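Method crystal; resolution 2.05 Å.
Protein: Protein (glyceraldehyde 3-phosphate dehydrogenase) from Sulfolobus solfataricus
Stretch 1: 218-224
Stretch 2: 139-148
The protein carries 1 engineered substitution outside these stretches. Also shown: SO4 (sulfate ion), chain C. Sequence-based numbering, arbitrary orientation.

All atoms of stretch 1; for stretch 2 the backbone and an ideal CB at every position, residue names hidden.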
# COMPACT_ATOMS: atom_id res chain seq x y z
N MET A 218 0.57 -9.23 -7.25
CA MET A 218 -0.50 -10.23 -7.30
C MET A 218 -0.13 -11.31 -8.32
O MET A 218 0.58 -10.98 -9.29
CB MET A 218 -1.74 -9.54 -7.90
CG MET A 218 -2.56 -8.69 -6.92
SD MET A 218 -3.98 -7.93 -7.66
CE MET A 218 -4.35 -6.67 -6.40
N HIS A 219 -0.74 -12.46 -8.14
CA HIS A 219 -0.70 -13.53 -9.10
C HIS A 219 -1.83 -13.32 -10.09
O HIS A 219 -2.79 -12.61 -9.76
CB HIS A 219 -1.00 -14.87 -8.41
CG HIS A 219 -0.10 -15.25 -7.29
ND1 HIS A 219 1.26 -15.35 -7.40
CD2 HIS A 219 -0.38 -15.59 -6.00
CE1 HIS A 219 1.79 -15.76 -6.28
NE2 HIS A 219 0.78 -15.93 -5.40
N MET A 220 -1.78 -14.06 -11.21
CA MET A 220 -2.86 -14.13 -12.14
C MET A 220 -3.09 -15.56 -12.61
O MET A 220 -2.17 -16.36 -12.79
CB MET A 220 -2.81 -13.21 -13.38
CG MET A 220 -3.33 -11.80 -13.08
SD MET A 220 -3.47 -10.75 -14.52
CE MET A 220 -5.01 -11.41 -15.23
N HIS A 221 -4.39 -15.87 -12.82
CA HIS A 221 -4.75 -17.18 -13.35
C HIS A 221 -5.46 -17.06 -14.70
O HIS A 221 -6.23 -16.20 -14.96
CB HIS A 221 -5.69 -18.02 -12.45
CG HIS A 221 -5.11 -18.34 -11.10
ND1 HIS A 221 -5.53 -19.46 -10.37
CD2 HIS A 221 -4.20 -17.72 -10.35
CE1 HIS A 221 -4.82 -19.48 -9.22
NE2 HIS A 221 -4.05 -18.43 -9.19
N PHE A 222 -5.21 -18.09 -15.53
CA PHE A 222 -5.87 -18.07 -16.87
C PHE A 222 -6.49 -19.46 -17.03
O PHE A 222 -5.77 -20.45 -16.90
CB PHE A 222 -4.87 -17.78 -17.98
CG PHE A 222 -4.15 -16.46 -17.79
CD1 PHE A 222 -4.77 -15.28 -18.15
CD2 PHE A 222 -2.91 -16.41 -17.19
CE1 PHE A 222 -4.12 -14.06 -17.95
CE2 PHE A 222 -2.26 -15.20 -16.98
CZ PHE A 222 -2.87 -14.02 -17.37
N ILE A 223 -7.82 -19.50 -17.04
CA ILE A 223 -8.42 -20.82 -16.85
C ILE A 223 -9.45 -21.22 -17.89
O ILE A 223 -10.01 -20.43 -18.59
CB ILE A 223 -9.10 -20.99 -15.48
CG1 ILE A 223 -10.33 -20.07 -15.45
CG2 ILE A 223 -8.19 -20.72 -14.30
CD1 ILE A 223 -11.32 -20.56 -14.40
N ASN A 224 -9.49 -22.54 -18.01
CA ASN A 224 -10.39 -23.16 -18.99
C ASN A 224 -11.15 -24.26 -18.24
O ASN A 224 -10.55 -25.23 -17.81
CB ASN A 224 -9.59 -23.73 -20.15
CG ASN A 224 -10.46 -24.48 -21.14
OD1 ASN A 224 -11.23 -25.41 -20.85
ND2 ASN A 224 -10.35 -24.07 -22.40
N UNK A 139 -2.60 -19.96 -1.43
CA UNK A 139 -3.28 -18.82 -1.99
C UNK A 139 -3.86 -19.09 -3.39
O UNK A 139 -4.98 -18.73 -3.70
CB UNK A 139 -2.31 -17.64 -2.04
N UNK A 140 -3.05 -19.69 -4.29
CA UNK A 140 -3.59 -19.90 -5.65
C UNK A 140 -4.51 -21.10 -5.66
O UNK A 140 -5.46 -21.11 -6.44
CB UNK A 140 -2.46 -20.09 -6.67
N UNK A 141 -4.32 -22.07 -4.74
CA UNK A 141 -5.25 -23.21 -4.72
C UNK A 141 -6.61 -22.70 -4.26
O UNK A 141 -7.68 -23.09 -4.74
CB UNK A 141 -4.75 -24.33 -3.81
N UNK A 142 -6.57 -21.81 -3.24
CA UNK A 142 -7.82 -21.21 -2.76
C UNK A 142 -8.59 -20.51 -3.85
O UNK A 142 -9.82 -20.61 -3.93
CB UNK A 142 -7.53 -20.22 -1.63
N UNK A 143 -7.89 -19.70 -4.69
CA UNK A 143 -8.59 -18.94 -5.70
C UNK A 143 -9.22 -19.89 -6.73
O UNK A 143 -10.34 -19.67 -7.13
CB UNK A 143 -7.64 -17.95 -6.38
N UNK A 144 -8.53 -20.98 -7.03
CA UNK A 144 -9.10 -21.97 -7.98
C UNK A 144 -10.35 -22.65 -7.38
O UNK A 144 -11.36 -22.81 -8.04
CB UNK A 144 -8.05 -23.03 -8.34
N UNK A 145 -10.30 -23.04 -6.10
CA UNK A 145 -11.44 -23.66 -5.43
C UNK A 145 -12.65 -22.75 -5.31
O UNK A 145 -13.76 -23.20 -5.62
CB UNK A 145 -11.02 -24.12 -4.03
N UNK A 146 -12.47 -21.48 -4.96
CA UNK A 146 -13.61 -20.58 -4.87
C UNK A 146 -14.28 -20.47 -6.25
O UNK A 146 -15.49 -20.36 -6.31
CB UNK A 146 -13.17 -19.20 -4.36
N UNK A 147 -13.45 -20.34 -7.30
CA UNK A 147 -14.02 -20.20 -8.64
C UNK A 147 -14.71 -21.50 -9.06
O UNK A 147 -15.85 -21.40 -9.49
CB UNK A 147 -12.93 -19.82 -9.65
N UNK A 148 -14.11 -22.64 -8.87
CA UNK A 148 -14.70 -23.94 -9.26
C UNK A 148 -15.95 -24.29 -8.44
O UNK A 148 -17.00 -24.64 -9.00
CB UNK A 148 -13.66 -25.05 -9.10
S SO4 C . 0.85 -20.97 -4.47
O1 SO4 C . 2.11 -20.68 -3.80
O2 SO4 C . 1.02 -20.71 -6.00
O3 SO4 C . -0.32 -20.19 -4.08
O4 SO4 C . 0.61 -22.41 -4.24

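Positions 139-148 form a helix that crosses strand 219-224 at 41°, the axes approaching to 10.1 Å. The strand turns alternate side chains, those of His219, His221 and Ile223, toward it, so the surface on offer changes from polar imidazole to aliphatic as the helix advances.

At position 139 the CA-to-CB bond points toward the strand, but the ideal CB lies 4.9 Å from His219 CD2, near enough for a small or medium side chain without demanding a particular one. The residue is Cys139, with chi1 at m; its side chain comes no nearer to the strand than 4.8 Å, between Cys139 CB and His219 CD2. Glyceraldehyde 3-phosphate dehydrogenases use a catalytic cysteine.

Position 140 is the most constrained. Its ideal CB is 3.4 Å from His221 NE2 and 5.0 Å from His219 CD2, and the sulfate lies nearby. A short polar side chain suits this place, and Asn, Asp, Ser or Thr could all be considered; one carrying both an acceptor and a donor could serve ring and anion together. Asn140 does so. His221 NE2 donates to Asn140 OD1 at 2.6 Å, nearly linearly (174°), with the oxygen close to the plane of the ring. The amide nitrogen turns the other way: Asn140 ND2 donates to SO4 O2 at 2.8 Å and lies over one face of the His219 ring, 3.1 Å from His219 CD2. The backbone joins in, Asn140 N donating to SO4 O3 at 2.8 Å.

Positions 141 and 142 point away and sideways, and stretch 1 sets no preference; they are Thr141 and Thr142.

Position 143 points toward the strand, its ideal CB 4.3 Å from His221 CE1. A small residue already reaches the ring, and Ala143 does so with CB alone.

At position 144 the bond runs sideways, with the ideal CB 4.8 Å from His221 ND1, so a branched or longer apolar chain could bend back to the strand. Leu144 does: its CG sits 3.7 Å from His221 ND1, at the ring edge, and Leu144 CD2 packs 4.2 Å from Ile223 CG2.

Positions 145 and 146 are out of reach of the strand, which leaves them open; they hold Leu145 and Arg146.

Position 147 points toward Ile223, its ideal CB 5.1 Å from Ile223 CD1, and Val, Ile or Thr would offer a methyl there. Thr147 places CG2 4.1 Å from Ile223 CD1, while Thr147 OG1 donates to Ala143 O at 2.9 Å.

Position 148 points sideways and is barely touched; it is Ile148.

Stretch 2 (139-148) CNTTALLRTI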
# COMPACT_ATOMS: atom_id res chain seq x y z
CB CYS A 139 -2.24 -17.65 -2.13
SG CYS A 139 -1.44 -17.28 -0.52
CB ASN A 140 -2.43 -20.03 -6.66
CG ASN A 140 -1.85 -18.65 -6.96
OD1 ASN A 140 -2.60 -17.71 -7.20
ND2 ASN A 140 -0.54 -18.52 -6.94
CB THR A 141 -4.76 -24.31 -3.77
OG1 THR A 141 -3.41 -24.67 -4.09
CG2 THR A 141 -5.64 -25.56 -3.92
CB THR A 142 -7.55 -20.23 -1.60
OG1 THR A 142 -6.97 -20.92 -0.48
CG2 THR A 142 -8.84 -19.57 -1.11
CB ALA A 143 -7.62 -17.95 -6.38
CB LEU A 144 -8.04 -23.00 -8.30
CG LEU A 144 -6.94 -22.70 -9.35
CD1 LEU A 144 -5.77 -23.63 -9.09
CD2 LEU A 144 -7.48 -22.91 -10.76
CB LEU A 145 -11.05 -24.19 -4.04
CG LEU A 145 -10.13 -25.42 -4.15
CD1 LEU A 145 -9.49 -25.73 -2.80
CD2 LEU A 145 -10.94 -26.57 -4.74
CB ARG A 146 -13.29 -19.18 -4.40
CG ARG A 146 -12.64 -19.16 -2.98
CD ARG A 146 -12.62 -17.64 -2.61
NE ARG A 146 -12.01 -17.49 -1.28
CZ ARG A 146 -11.34 -16.39 -0.92
NH1 ARG A 146 -11.27 -15.34 -1.74
NH2 ARG A 146 -10.81 -16.37 0.29
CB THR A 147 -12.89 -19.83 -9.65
OG1 THR A 147 -12.21 -18.67 -9.13
CG2 THR A 147 -13.45 -19.61 -11.02
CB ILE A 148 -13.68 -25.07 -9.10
CG1 ILE A 148 -12.42 -24.95 -9.97
CG2 ILE A 148 -14.38 -26.41 -9.41
CD1 ILE A 148 -11.30 -25.90 -9.53
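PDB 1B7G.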